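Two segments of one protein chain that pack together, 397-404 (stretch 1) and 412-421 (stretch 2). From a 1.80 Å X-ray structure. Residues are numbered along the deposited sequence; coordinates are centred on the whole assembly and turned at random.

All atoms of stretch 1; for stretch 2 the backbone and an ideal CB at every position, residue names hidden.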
# COMPACT_ATOMS: atom_id res chain seq x y z
N THR B 397 26.44 4.91 25.16
CA THR B 397 27.12 3.60 25.34
C THR B 397 27.57 3.51 26.82
O THR B 397 27.99 4.57 27.39
CB THR B 397 28.22 3.44 24.30
OG1 THR B 397 27.59 3.32 23.02
CG2 THR B 397 29.12 2.23 24.50
N LEU B 398 27.40 2.35 27.45
CA LEU B 398 27.79 2.11 28.87
C LEU B 398 28.68 0.86 28.93
O LEU B 398 28.45 -0.05 28.15
CB LEU B 398 26.56 1.97 29.78
CG LEU B 398 25.51 3.08 29.76
CD1 LEU B 398 24.29 2.70 30.58
CD2 LEU B 398 26.07 4.40 30.28
N ASP B 399 29.69 0.86 29.79
CA ASP B 399 30.58 -0.31 30.01
C ASP B 399 29.89 -1.16 31.08
O ASP B 399 29.91 -0.76 32.27
CB ASP B 399 32.01 0.11 30.40
CG ASP B 399 32.92 -1.09 30.61
OD1 ASP B 399 32.39 -2.24 30.65
OD2 ASP B 399 34.14 -0.89 30.72
N ALA B 400 29.14 -2.19 30.67
CA ALA B 400 28.31 -2.95 31.63
C ALA B 400 29.24 -3.63 32.64
O ALA B 400 28.78 -3.88 33.77
CB ALA B 400 27.44 -3.94 30.92
N SER B 401 30.49 -3.91 32.23
CA SER B 401 31.51 -4.62 33.05
C SER B 401 31.86 -3.79 34.29
O SER B 401 32.43 -4.38 35.21
CB SER B 401 32.71 -5.00 32.21
OG SER B 401 33.64 -3.93 32.12
N LYS B 402 31.46 -2.52 34.38
CA LYS B 402 31.73 -1.62 35.53
C LYS B 402 30.55 -1.55 36.50
O LYS B 402 30.67 -0.88 37.53
CB LYS B 402 32.10 -0.23 35.01
CG LYS B 402 33.47 -0.27 34.33
CD LYS B 402 34.07 1.03 33.93
CE LYS B 402 35.56 0.86 33.74
NZ LYS B 402 36.23 2.16 33.51
N HIS B 403 29.44 -2.21 36.18
CA HIS B 403 28.24 -2.20 37.04
C HIS B 403 28.61 -2.99 38.29
O HIS B 403 29.23 -4.04 38.17
CB HIS B 403 27.03 -2.85 36.35
CG HIS B 403 25.77 -2.62 37.11
ND1 HIS B 403 25.51 -3.28 38.30
CD2 HIS B 403 24.74 -1.77 36.90
CE1 HIS B 403 24.34 -2.90 38.76
NE2 HIS B 403 23.85 -1.96 37.92
N PRO B 404 28.30 -2.49 39.49
CA PRO B 404 28.76 -3.16 40.71
C PRO B 404 28.13 -4.55 40.94
O PRO B 404 28.61 -5.26 41.83
CB PRO B 404 28.39 -2.18 41.83
CG PRO B 404 27.35 -1.27 41.24
CD PRO B 404 27.63 -1.22 39.75
N UNK B 412 26.56 -10.73 32.58
CA UNK B 412 25.60 -10.66 31.45
C UNK B 412 25.30 -9.18 31.23
O UNK B 412 24.62 -8.54 32.02
CB UNK B 412 24.32 -11.45 31.73
N UNK B 413 25.84 -8.57 30.16
CA UNK B 413 25.60 -7.15 29.92
C UNK B 413 24.11 -6.80 29.78
O UNK B 413 23.74 -5.70 30.12
CB UNK B 413 26.35 -6.72 28.66
N UNK B 414 23.29 -7.74 29.29
CA UNK B 414 21.84 -7.54 29.08
C UNK B 414 21.14 -7.39 30.43
O UNK B 414 20.17 -6.65 30.51
CB UNK B 414 21.23 -8.71 28.30
N UNK B 415 21.65 -7.99 31.52
CA UNK B 415 21.10 -7.77 32.88
C UNK B 415 21.44 -6.37 33.38
O UNK B 415 20.59 -5.75 34.05
CB UNK B 415 21.64 -8.81 33.86
N UNK B 416 22.62 -5.84 33.01
CA UNK B 416 22.97 -4.43 33.30
C UNK B 416 22.04 -3.52 32.49
O UNK B 416 21.51 -2.58 33.04
CB UNK B 416 24.43 -4.14 32.97
N UNK B 417 21.87 -3.80 31.20
CA UNK B 417 20.93 -3.03 30.33
C UNK B 417 19.55 -3.00 30.97
O UNK B 417 18.98 -1.91 31.06
CB UNK B 417 20.84 -3.64 28.93
N UNK B 418 19.01 -4.15 31.39
CA UNK B 418 17.66 -4.26 32.02
C UNK B 418 17.62 -3.41 33.30
O UNK B 418 16.64 -2.67 33.49
CB UNK B 418 17.32 -5.72 32.34
N UNK B 419 18.67 -3.49 34.13
CA UNK B 419 18.78 -2.73 35.40
C UNK B 419 18.75 -1.23 35.10
O UNK B 419 18.03 -0.49 35.77
CB UNK B 419 20.06 -3.10 36.15
N UNK B 420 19.57 -0.80 34.15
CA UNK B 420 19.62 0.65 33.81
C UNK B 420 18.27 1.08 33.25
O UNK B 420 17.82 2.16 33.64
CB UNK B 420 20.73 0.95 32.80
N UNK B 421 17.66 0.28 32.37
CA UNK B 421 16.30 0.57 31.79
C UNK B 421 15.28 0.71 32.91
O UNK B 421 14.57 1.73 32.92
CB UNK B 421 15.86 -0.53 30.83

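Stretch 1 turns its Leu398, Ala400 and His403 CA-to-CB bonds toward the helix of stretch 2.

Position 412 lies just before the helix, with phi/psi of -105/106 and its CB directed away from stretch 1. The first turn of a helix leaves amide hydrogens without partners, so Asp, Asn, Ser or Thr would suit. The residue is Asp412, whose OD1 accepts from the backbone N of 414 at 3.1 Å, capping the helix.

At 413 the phi of -59° and the first-turn location, where no amide is needed for the helical ladder, would accept proline as well as Ala, Glu or Ser. The CB points sideways, but its ideal position is 3.7 Å from Ala400 CB, which favours an apolar surface. Pro413 provides it: its CB lies 3.8 Å from Ala400 CB.

Positions 414 and 415 find nothing of stretch 1 near their ideal CB atoms, so this contact sets little restriction on them. They are Leu414 and Lys415, both extending clear of stretch 1.

Position 416 is the most constrained. Its ideal CB points toward stretch 1, 3.6 Å from Ala400 CB and 4.5 Å from His403 CB, so a compact apolar residue, Ala, Val or perhaps Ile, would suit. Val416, with chi1 in t, loses more area to the other stretch than any other residue here. Its CB is 3.7 Å from Ala400 CB, while CG2 packs 3.6 Å from both Ala400 O and His403 CB. Ala400 O already accepts from His403 N at 3.0 Å, so its contact with the methyl is van der Waals. CG1 approaches the His403 ring obliquely.

Position 417 points away and 418 is out of reach; many helix-compatible residues would do. Glu417 has its carboxylate hydrogen-bonded elsewhere in the structure, and Ala418 adds nothing to the contact.

At 419 the CB again turns toward stretch 1, its ideal position 4.3 Å from His403 NE2. A small residue such as Ala or Ser fits readily, and a polar one might address the imidazole. Ala419 makes a light contact, CB to His403 NE2 at 4.4 Å, also oblique to the ring.

One turn beyond 416, position 420 faces Leu398, with its ideal CB 4.5 Å from Leu398 CD1; Val, Ile or Leu would suit. Val420, chi1 in t, brings CG1 to 4.0 Å from Leu398 CD1.

Position 421 is out of reach and unrestricted here; it is His421.

Stretch 2, residues 412-421: DPLKVEAAVH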
# COMPACT_ATOMS: atom_id res chain seq x y z
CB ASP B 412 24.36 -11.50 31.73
CG ASP B 412 23.34 -11.52 30.60
OD1 ASP B 412 23.57 -10.85 29.55
OD2 ASP B 412 22.31 -12.19 30.79
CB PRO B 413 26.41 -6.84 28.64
CG PRO B 413 26.98 -8.14 28.13
CD PRO B 413 26.71 -9.22 29.17
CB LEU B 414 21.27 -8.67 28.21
CG LEU B 414 21.90 -8.85 26.82
CD1 LEU B 414 21.14 -9.90 26.02
CD2 LEU B 414 21.94 -7.53 26.06
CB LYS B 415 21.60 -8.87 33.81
CG LYS B 415 20.87 -10.18 33.59
CD LYS B 415 21.24 -11.20 34.63
CE LYS B 415 20.50 -12.50 34.44
NZ LYS B 415 21.29 -13.59 35.05
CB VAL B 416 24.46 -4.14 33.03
CG1 VAL B 416 24.75 -2.68 33.22
CG2 VAL B 416 25.35 -4.98 33.93
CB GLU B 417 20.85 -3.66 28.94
CG GLU B 417 20.08 -2.84 27.92
CD GLU B 417 19.94 -3.58 26.61
OE1 GLU B 417 19.37 -4.70 26.63
OE2 GLU B 417 20.39 -3.05 25.55
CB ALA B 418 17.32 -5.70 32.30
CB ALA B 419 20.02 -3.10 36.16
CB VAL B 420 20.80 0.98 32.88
CG1 VAL B 420 20.68 2.38 32.30
CG2 VAL B 420 22.11 0.78 33.60
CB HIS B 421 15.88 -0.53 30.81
CG HIS B 421 14.62 -0.28 30.05
ND1 HIS B 421 14.43 0.85 29.29
CD2 HIS B 421 13.54 -1.08 29.83
CE1 HIS B 421 13.25 0.77 28.70
NE2 HIS B 421 12.70 -0.41 29.00
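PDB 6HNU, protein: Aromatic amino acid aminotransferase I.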